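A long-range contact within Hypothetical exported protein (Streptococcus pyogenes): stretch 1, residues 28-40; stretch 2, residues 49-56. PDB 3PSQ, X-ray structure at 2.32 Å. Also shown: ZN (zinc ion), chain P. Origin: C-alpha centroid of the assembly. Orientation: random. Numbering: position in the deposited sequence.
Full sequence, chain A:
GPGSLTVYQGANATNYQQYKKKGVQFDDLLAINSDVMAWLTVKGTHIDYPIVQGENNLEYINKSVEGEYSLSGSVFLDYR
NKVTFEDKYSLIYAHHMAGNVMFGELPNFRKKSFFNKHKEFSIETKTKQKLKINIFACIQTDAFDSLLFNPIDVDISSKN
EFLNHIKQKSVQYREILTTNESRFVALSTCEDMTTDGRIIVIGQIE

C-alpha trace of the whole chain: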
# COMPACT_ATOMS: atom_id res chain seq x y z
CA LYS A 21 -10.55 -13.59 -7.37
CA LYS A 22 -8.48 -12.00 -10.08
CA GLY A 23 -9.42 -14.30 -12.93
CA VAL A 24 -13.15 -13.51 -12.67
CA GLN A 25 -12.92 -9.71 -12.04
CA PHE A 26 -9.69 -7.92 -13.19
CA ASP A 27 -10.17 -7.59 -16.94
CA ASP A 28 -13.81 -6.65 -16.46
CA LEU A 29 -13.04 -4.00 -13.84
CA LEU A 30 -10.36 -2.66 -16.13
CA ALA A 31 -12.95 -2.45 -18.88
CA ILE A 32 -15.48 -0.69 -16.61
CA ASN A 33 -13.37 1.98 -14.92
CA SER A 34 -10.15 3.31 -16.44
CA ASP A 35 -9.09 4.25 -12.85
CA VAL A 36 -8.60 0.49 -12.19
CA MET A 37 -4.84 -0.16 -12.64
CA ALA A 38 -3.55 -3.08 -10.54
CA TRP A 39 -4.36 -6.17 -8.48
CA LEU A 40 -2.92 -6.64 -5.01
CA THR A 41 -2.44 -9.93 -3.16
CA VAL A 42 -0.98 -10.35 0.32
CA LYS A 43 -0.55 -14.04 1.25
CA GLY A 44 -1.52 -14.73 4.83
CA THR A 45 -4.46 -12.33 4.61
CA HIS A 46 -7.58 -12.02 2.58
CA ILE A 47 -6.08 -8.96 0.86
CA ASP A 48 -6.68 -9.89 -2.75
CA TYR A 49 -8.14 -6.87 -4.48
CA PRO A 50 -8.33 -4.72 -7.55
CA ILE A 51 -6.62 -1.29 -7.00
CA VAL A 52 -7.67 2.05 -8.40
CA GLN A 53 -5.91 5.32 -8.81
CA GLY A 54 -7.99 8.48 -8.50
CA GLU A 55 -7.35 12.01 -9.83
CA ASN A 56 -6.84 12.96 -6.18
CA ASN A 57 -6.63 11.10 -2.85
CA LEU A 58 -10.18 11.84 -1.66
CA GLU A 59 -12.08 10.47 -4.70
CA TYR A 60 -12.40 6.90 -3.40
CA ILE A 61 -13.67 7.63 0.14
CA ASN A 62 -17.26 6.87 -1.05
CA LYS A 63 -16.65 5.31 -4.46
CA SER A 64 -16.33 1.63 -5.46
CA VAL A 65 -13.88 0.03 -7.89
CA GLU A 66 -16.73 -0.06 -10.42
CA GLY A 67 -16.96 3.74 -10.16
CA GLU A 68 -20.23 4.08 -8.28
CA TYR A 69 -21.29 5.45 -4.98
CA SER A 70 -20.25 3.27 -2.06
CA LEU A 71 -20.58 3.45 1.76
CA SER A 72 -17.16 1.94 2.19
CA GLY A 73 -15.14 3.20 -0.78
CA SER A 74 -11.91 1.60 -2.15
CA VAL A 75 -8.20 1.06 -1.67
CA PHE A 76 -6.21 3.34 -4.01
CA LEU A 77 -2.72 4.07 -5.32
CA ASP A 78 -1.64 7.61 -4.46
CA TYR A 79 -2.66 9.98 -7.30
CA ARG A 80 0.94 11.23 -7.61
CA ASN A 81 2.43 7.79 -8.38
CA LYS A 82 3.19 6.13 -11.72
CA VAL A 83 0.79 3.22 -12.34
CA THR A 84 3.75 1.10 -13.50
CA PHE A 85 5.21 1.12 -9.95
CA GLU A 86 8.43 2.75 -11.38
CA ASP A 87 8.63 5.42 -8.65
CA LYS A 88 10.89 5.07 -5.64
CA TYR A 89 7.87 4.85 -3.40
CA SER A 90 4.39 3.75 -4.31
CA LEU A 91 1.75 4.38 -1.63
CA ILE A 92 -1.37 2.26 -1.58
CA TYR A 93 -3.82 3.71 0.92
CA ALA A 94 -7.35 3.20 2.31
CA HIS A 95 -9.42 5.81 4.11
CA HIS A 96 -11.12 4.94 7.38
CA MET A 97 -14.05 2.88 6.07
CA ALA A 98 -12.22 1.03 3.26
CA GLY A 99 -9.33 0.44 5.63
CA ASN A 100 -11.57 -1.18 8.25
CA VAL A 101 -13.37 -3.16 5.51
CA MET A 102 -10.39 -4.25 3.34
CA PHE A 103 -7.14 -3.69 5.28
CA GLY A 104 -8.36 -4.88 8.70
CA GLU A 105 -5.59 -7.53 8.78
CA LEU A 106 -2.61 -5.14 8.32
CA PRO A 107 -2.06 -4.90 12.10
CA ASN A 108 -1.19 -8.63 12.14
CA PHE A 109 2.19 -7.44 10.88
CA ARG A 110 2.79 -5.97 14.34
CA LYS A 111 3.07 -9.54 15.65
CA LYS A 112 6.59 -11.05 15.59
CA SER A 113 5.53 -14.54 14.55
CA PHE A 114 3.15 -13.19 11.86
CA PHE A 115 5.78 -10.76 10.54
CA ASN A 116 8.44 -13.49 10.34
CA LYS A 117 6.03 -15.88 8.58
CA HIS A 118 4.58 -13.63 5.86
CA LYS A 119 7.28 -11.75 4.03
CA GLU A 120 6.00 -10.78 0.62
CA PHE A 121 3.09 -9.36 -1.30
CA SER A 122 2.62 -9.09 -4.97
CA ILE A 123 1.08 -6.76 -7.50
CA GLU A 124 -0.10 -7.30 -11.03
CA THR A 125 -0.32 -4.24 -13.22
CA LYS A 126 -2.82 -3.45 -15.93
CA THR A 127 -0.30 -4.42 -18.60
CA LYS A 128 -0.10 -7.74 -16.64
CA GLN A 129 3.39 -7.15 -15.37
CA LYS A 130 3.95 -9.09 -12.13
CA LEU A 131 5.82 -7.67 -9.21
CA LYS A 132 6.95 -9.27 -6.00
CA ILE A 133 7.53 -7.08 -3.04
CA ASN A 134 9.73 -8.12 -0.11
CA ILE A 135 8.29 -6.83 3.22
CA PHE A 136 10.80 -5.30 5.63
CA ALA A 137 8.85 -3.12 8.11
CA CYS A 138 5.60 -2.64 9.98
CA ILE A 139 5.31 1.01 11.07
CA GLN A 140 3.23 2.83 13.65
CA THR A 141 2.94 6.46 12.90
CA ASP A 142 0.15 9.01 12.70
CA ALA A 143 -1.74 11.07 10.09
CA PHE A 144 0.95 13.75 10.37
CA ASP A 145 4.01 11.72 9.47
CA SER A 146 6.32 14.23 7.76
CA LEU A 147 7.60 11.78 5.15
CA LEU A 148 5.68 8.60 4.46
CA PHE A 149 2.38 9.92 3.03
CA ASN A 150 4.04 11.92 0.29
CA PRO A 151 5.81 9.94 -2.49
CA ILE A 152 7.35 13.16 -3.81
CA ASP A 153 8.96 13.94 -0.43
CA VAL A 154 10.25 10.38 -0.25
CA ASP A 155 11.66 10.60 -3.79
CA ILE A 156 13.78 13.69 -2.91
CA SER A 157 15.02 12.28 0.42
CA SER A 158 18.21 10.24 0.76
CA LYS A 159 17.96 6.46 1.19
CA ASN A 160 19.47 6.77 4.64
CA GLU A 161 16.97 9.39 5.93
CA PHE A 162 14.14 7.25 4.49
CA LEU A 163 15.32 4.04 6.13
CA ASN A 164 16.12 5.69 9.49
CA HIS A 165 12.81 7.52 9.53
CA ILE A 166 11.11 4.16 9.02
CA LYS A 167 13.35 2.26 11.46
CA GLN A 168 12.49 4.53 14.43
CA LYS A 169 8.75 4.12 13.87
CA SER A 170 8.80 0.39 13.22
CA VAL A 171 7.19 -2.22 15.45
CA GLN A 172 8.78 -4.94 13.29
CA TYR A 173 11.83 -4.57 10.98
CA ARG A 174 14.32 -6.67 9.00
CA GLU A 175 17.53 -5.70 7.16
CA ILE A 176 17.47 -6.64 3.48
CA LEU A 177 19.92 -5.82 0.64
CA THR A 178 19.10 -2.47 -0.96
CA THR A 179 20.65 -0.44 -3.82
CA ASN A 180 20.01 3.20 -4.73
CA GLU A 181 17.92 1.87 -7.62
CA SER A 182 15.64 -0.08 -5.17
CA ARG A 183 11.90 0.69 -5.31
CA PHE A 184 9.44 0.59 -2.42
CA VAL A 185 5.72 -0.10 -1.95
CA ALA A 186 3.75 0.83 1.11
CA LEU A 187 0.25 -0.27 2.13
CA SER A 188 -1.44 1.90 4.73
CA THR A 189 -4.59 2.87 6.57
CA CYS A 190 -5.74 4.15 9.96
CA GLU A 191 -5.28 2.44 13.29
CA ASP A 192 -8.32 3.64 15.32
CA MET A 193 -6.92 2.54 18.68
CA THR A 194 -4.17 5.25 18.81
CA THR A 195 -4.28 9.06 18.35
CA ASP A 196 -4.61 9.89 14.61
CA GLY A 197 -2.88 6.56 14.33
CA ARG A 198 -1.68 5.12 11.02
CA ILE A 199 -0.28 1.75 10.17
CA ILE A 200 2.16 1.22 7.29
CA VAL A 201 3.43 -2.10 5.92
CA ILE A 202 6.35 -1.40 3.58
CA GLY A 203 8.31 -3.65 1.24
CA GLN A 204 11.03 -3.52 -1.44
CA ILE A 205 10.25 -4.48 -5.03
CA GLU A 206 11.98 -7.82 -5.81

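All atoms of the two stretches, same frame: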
# COMPACT_ATOMS: atom_id res chain seq x y z
N ASP A 28 -12.52 -7.32 -16.43
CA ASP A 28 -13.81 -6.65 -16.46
C ASP A 28 -13.80 -5.32 -15.73
O ASP A 28 -14.32 -4.36 -16.23
CB ASP A 28 -14.89 -7.54 -15.85
CG ASP A 28 -15.45 -8.54 -16.84
OD1 ASP A 28 -14.98 -8.58 -18.00
OD2 ASP A 28 -16.37 -9.30 -16.43
N LEU A 29 -13.21 -5.28 -14.53
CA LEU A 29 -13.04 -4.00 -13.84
C LEU A 29 -12.27 -3.02 -14.68
O LEU A 29 -12.64 -1.85 -14.78
CB LEU A 29 -12.37 -4.17 -12.47
CG LEU A 29 -13.30 -4.87 -11.51
CD1 LEU A 29 -12.68 -5.15 -10.18
CD2 LEU A 29 -14.58 -4.04 -11.38
N LEU A 30 -11.21 -3.50 -15.31
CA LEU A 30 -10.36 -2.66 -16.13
C LEU A 30 -11.17 -2.05 -17.25
O LEU A 30 -10.94 -0.90 -17.64
CB LEU A 30 -9.22 -3.48 -16.71
CG LEU A 30 -8.05 -3.72 -15.75
CD1 LEU A 30 -7.10 -4.82 -16.23
CD2 LEU A 30 -7.33 -2.41 -15.52
N ALA A 31 -12.11 -2.83 -17.75
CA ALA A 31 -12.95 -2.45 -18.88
C ALA A 31 -14.03 -1.44 -18.47
O ALA A 31 -14.57 -0.70 -19.31
CB ALA A 31 -13.62 -3.70 -19.43
N ILE A 32 -14.34 -1.42 -17.18
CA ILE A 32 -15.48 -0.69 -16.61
C ILE A 32 -15.05 0.68 -16.08
O ILE A 32 -15.81 1.64 -16.14
CB ILE A 32 -16.14 -1.60 -15.50
CG1 ILE A 32 -17.00 -2.66 -16.17
CG2 ILE A 32 -16.97 -0.84 -14.50
CD1 ILE A 32 -17.70 -2.08 -17.38
N ASN A 33 -13.83 0.77 -15.57
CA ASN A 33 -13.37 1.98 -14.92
C ASN A 33 -11.88 2.11 -15.22
O ASN A 33 -11.04 1.39 -14.66
CB ASN A 33 -13.66 1.87 -13.41
CG ASN A 33 -13.14 3.07 -12.59
OD1 ASN A 33 -12.75 4.10 -13.13
ND2 ASN A 33 -13.14 2.92 -11.29
N SER A 34 -11.55 3.05 -16.09
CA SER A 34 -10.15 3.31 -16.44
C SER A 34 -9.26 3.71 -15.24
O SER A 34 -8.02 3.67 -15.36
CB SER A 34 -10.06 4.34 -17.55
OG SER A 34 -10.53 5.61 -17.08
N ASP A 35 -9.87 4.08 -14.10
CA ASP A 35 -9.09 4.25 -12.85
C ASP A 35 -8.49 2.94 -12.30
O ASP A 35 -7.51 2.97 -11.56
CB ASP A 35 -9.96 4.86 -11.74
CG ASP A 35 -10.22 6.35 -11.93
OD1 ASP A 35 -9.83 6.92 -12.96
OD2 ASP A 35 -10.84 6.95 -11.02
N VAL A 36 -9.12 1.80 -12.61
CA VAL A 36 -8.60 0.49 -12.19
C VAL A 36 -7.21 0.25 -12.84
O VAL A 36 -7.07 0.40 -14.04
CB VAL A 36 -9.60 -0.66 -12.51
CG1 VAL A 36 -8.99 -2.04 -12.16
CG2 VAL A 36 -10.97 -0.46 -11.75
N MET A 37 -6.19 -0.09 -12.05
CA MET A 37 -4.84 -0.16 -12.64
C MET A 37 -3.92 -1.24 -12.07
O MET A 37 -2.80 -1.38 -12.51
CB MET A 37 -4.11 1.22 -12.61
CG MET A 37 -4.29 2.00 -11.34
SD MET A 37 -3.59 1.25 -9.86
CE MET A 37 -1.83 1.05 -10.31
N ALA A 38 -4.36 -1.98 -11.07
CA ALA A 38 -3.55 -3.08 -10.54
C ALA A 38 -4.38 -4.07 -9.71
O ALA A 38 -5.51 -3.80 -9.35
CB ALA A 38 -2.39 -2.56 -9.72
N TRP A 39 -3.77 -5.22 -9.41
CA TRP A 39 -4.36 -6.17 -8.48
C TRP A 39 -3.33 -6.40 -7.41
O TRP A 39 -2.14 -6.55 -7.71
CB TRP A 39 -4.70 -7.50 -9.19
CG TRP A 39 -5.62 -8.38 -8.35
CD1 TRP A 39 -5.26 -9.22 -7.33
CD2 TRP A 39 -7.05 -8.51 -8.48
NE1 TRP A 39 -6.37 -9.84 -6.81
CE2 TRP A 39 -7.48 -9.42 -7.50
CE3 TRP A 39 -8.00 -7.92 -9.33
CZ2 TRP A 39 -8.82 -9.77 -7.35
CZ3 TRP A 39 -9.32 -8.25 -9.16
CH2 TRP A 39 -9.72 -9.16 -8.19
N LEU A 40 -3.79 -6.44 -6.16
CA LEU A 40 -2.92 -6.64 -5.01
C LEU A 40 -3.28 -7.91 -4.24
O LEU A 40 -4.45 -8.15 -3.93
CB LEU A 40 -3.03 -5.43 -4.09
CG LEU A 40 -2.40 -5.51 -2.71
CD1 LEU A 40 -0.87 -5.40 -2.78
CD2 LEU A 40 -2.97 -4.41 -1.78
N TYR A 49 -7.19 -7.88 -4.01
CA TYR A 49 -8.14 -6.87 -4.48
C TYR A 49 -7.67 -6.13 -5.69
O TYR A 49 -6.47 -5.88 -5.83
CB TYR A 49 -8.39 -5.80 -3.41
CG TYR A 49 -8.70 -6.27 -2.02
CD1 TYR A 49 -9.66 -7.29 -1.76
CD2 TYR A 49 -8.06 -5.68 -0.95
CE1 TYR A 49 -9.93 -7.66 -0.41
CE2 TYR A 49 -8.30 -6.05 0.34
CZ TYR A 49 -9.22 -7.01 0.62
OH TYR A 49 -9.33 -7.29 1.99
N PRO A 50 -8.64 -5.69 -6.52
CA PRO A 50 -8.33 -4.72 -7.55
C PRO A 50 -7.99 -3.36 -6.90
O PRO A 50 -8.49 -3.06 -5.80
CB PRO A 50 -9.63 -4.63 -8.36
CG PRO A 50 -10.75 -4.96 -7.28
CD PRO A 50 -10.10 -5.97 -6.40
N ILE A 51 -7.12 -2.58 -7.55
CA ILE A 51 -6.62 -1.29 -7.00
C ILE A 51 -6.95 -0.22 -8.01
O ILE A 51 -6.78 -0.42 -9.21
CB ILE A 51 -5.08 -1.28 -6.78
CG1 ILE A 51 -4.63 -2.43 -5.83
CG2 ILE A 51 -4.59 0.07 -6.26
CD1 ILE A 51 -5.21 -2.39 -4.38
N VAL A 52 -7.43 0.92 -7.53
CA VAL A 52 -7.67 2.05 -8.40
C VAL A 52 -6.66 3.14 -8.12
O VAL A 52 -6.04 3.17 -7.05
CB VAL A 52 -9.08 2.65 -8.23
CG1 VAL A 52 -10.13 1.70 -8.77
CG2 VAL A 52 -9.33 3.03 -6.76
N GLN A 53 -6.54 4.05 -9.09
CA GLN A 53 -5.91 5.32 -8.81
C GLN A 53 -6.87 6.43 -9.17
O GLN A 53 -7.38 6.48 -10.30
CB GLN A 53 -4.62 5.51 -9.61
CG GLN A 53 -3.99 6.90 -9.37
CD GLN A 53 -2.74 7.09 -10.20
OE1 GLN A 53 -2.81 7.18 -11.42
NE2 GLN A 53 -1.58 7.14 -9.54
N GLY A 54 -7.12 7.33 -8.21
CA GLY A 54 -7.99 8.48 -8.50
C GLY A 54 -7.22 9.69 -9.01
O GLY A 54 -5.98 9.66 -9.05
N GLU A 55 -7.96 10.75 -9.36
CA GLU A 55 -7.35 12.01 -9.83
C GLU A 55 -6.85 12.82 -8.65
O GLU A 55 -6.08 13.77 -8.82
CB GLU A 55 -8.33 12.83 -10.66
CG GLU A 55 -8.78 12.12 -11.98
CD GLU A 55 -9.88 11.07 -11.74
OE1 GLU A 55 -11.04 11.48 -11.56
OE2 GLU A 55 -9.60 9.84 -11.77
N ASN A 56 -7.28 12.41 -7.45
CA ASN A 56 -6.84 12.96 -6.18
C ASN A 56 -6.98 11.85 -5.14
O ASN A 56 -7.48 10.78 -5.46
CB ASN A 56 -7.68 14.19 -5.79
CG ASN A 56 -9.18 13.87 -5.67
OD1 ASN A 56 -9.58 13.14 -4.79
ND2 ASN A 56 -10.00 14.42 -6.57
ZN ZN P . -11.36 8.88 -11.20
O HOH W 1 -12.80 8.67 -12.64

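Two neighbouring strands, residues 36-40 and 49-53, pair antiparallel, and a helix and turn preceding the first strand extend the contact; together the stretches bury 668 Å². At the start of stretch 1, Asp28, Leu30, Ala31 and Ile32 do not touch stretch 2. Leu29 does: its CB points toward the strand, and its CD1 packs 3.5 Å from CG of Pro50, the helix's one contact with stretch 2. The helix gives way at Asn33, which opens a type I turn to Val36, closed by Val36 N to Asn33 O (2.8 Å). The Asn33 side chain steadies this turn, its OD1 accepting from Asp35 N at 3.0 Å.

Asp35 works with both backbone and side chain. Its O accepts from Gln53 N (2.9 Å) and also lies 3.3 Å from Val52 CA, a CA-H...O contact. Its carboxylate meets zinc: Asp35 OD2 at 2.0 Å and Glu55 OE2 at 2.1 Å both bind ZN, with a water and one ligand from elsewhere in the structure. Asp35 OD2 and Glu55 OE2 lie only 3.2 Å apart, two acidic oxygens brought together by the shared cation; Glu55 reaches it by bending its side chain through a p chi2.

Val36 pairs with Val52 across a non-hydrogen-bonded site, CG2 to CG1 of Val52 at 3.8 Å. The register then slips by one in a beta bulge, so Ile51 O receives Met37 N (2.9 Å) and, weakly, Ala38 N (3.4 Å). The side chain of Met37, p at all three chi angles, sets SD 3.9 Å from Ile51 CG2 and CG 3.9 Å from Gln53 CB.

Ala38 pairs with Ile51, its O accepting from Ile51 N at 2.7 Å. Its small CB sits 4.2 Å from Ile51 CB, on the sheet face it shares with Leu40, Tyr49 and Ile51.

Trp39 lies on the other face, with Val36, Pro50 and Val52. Pro50 suits its non-hydrogen-bonded site opposite Trp39, since it has no amide hydrogen to offer. Its CD lies over the indole six-membered ring, 3.9 Å from the centroid and 21° off the normal, a CH-pi contact; Leu29 and Trp39 thus both pack on this buried proline.

Leu40 and Tyr49 exchange two hydrogen bonds, Leu40 N to Tyr49 O and Tyr49 N to Leu40 O, each 2.8 Å. Leu40 CB also packs 3.8 Å from CD1 of Ile51, whose branched side chain, buried in the contact, touches Met37, Ala38 and Leu40.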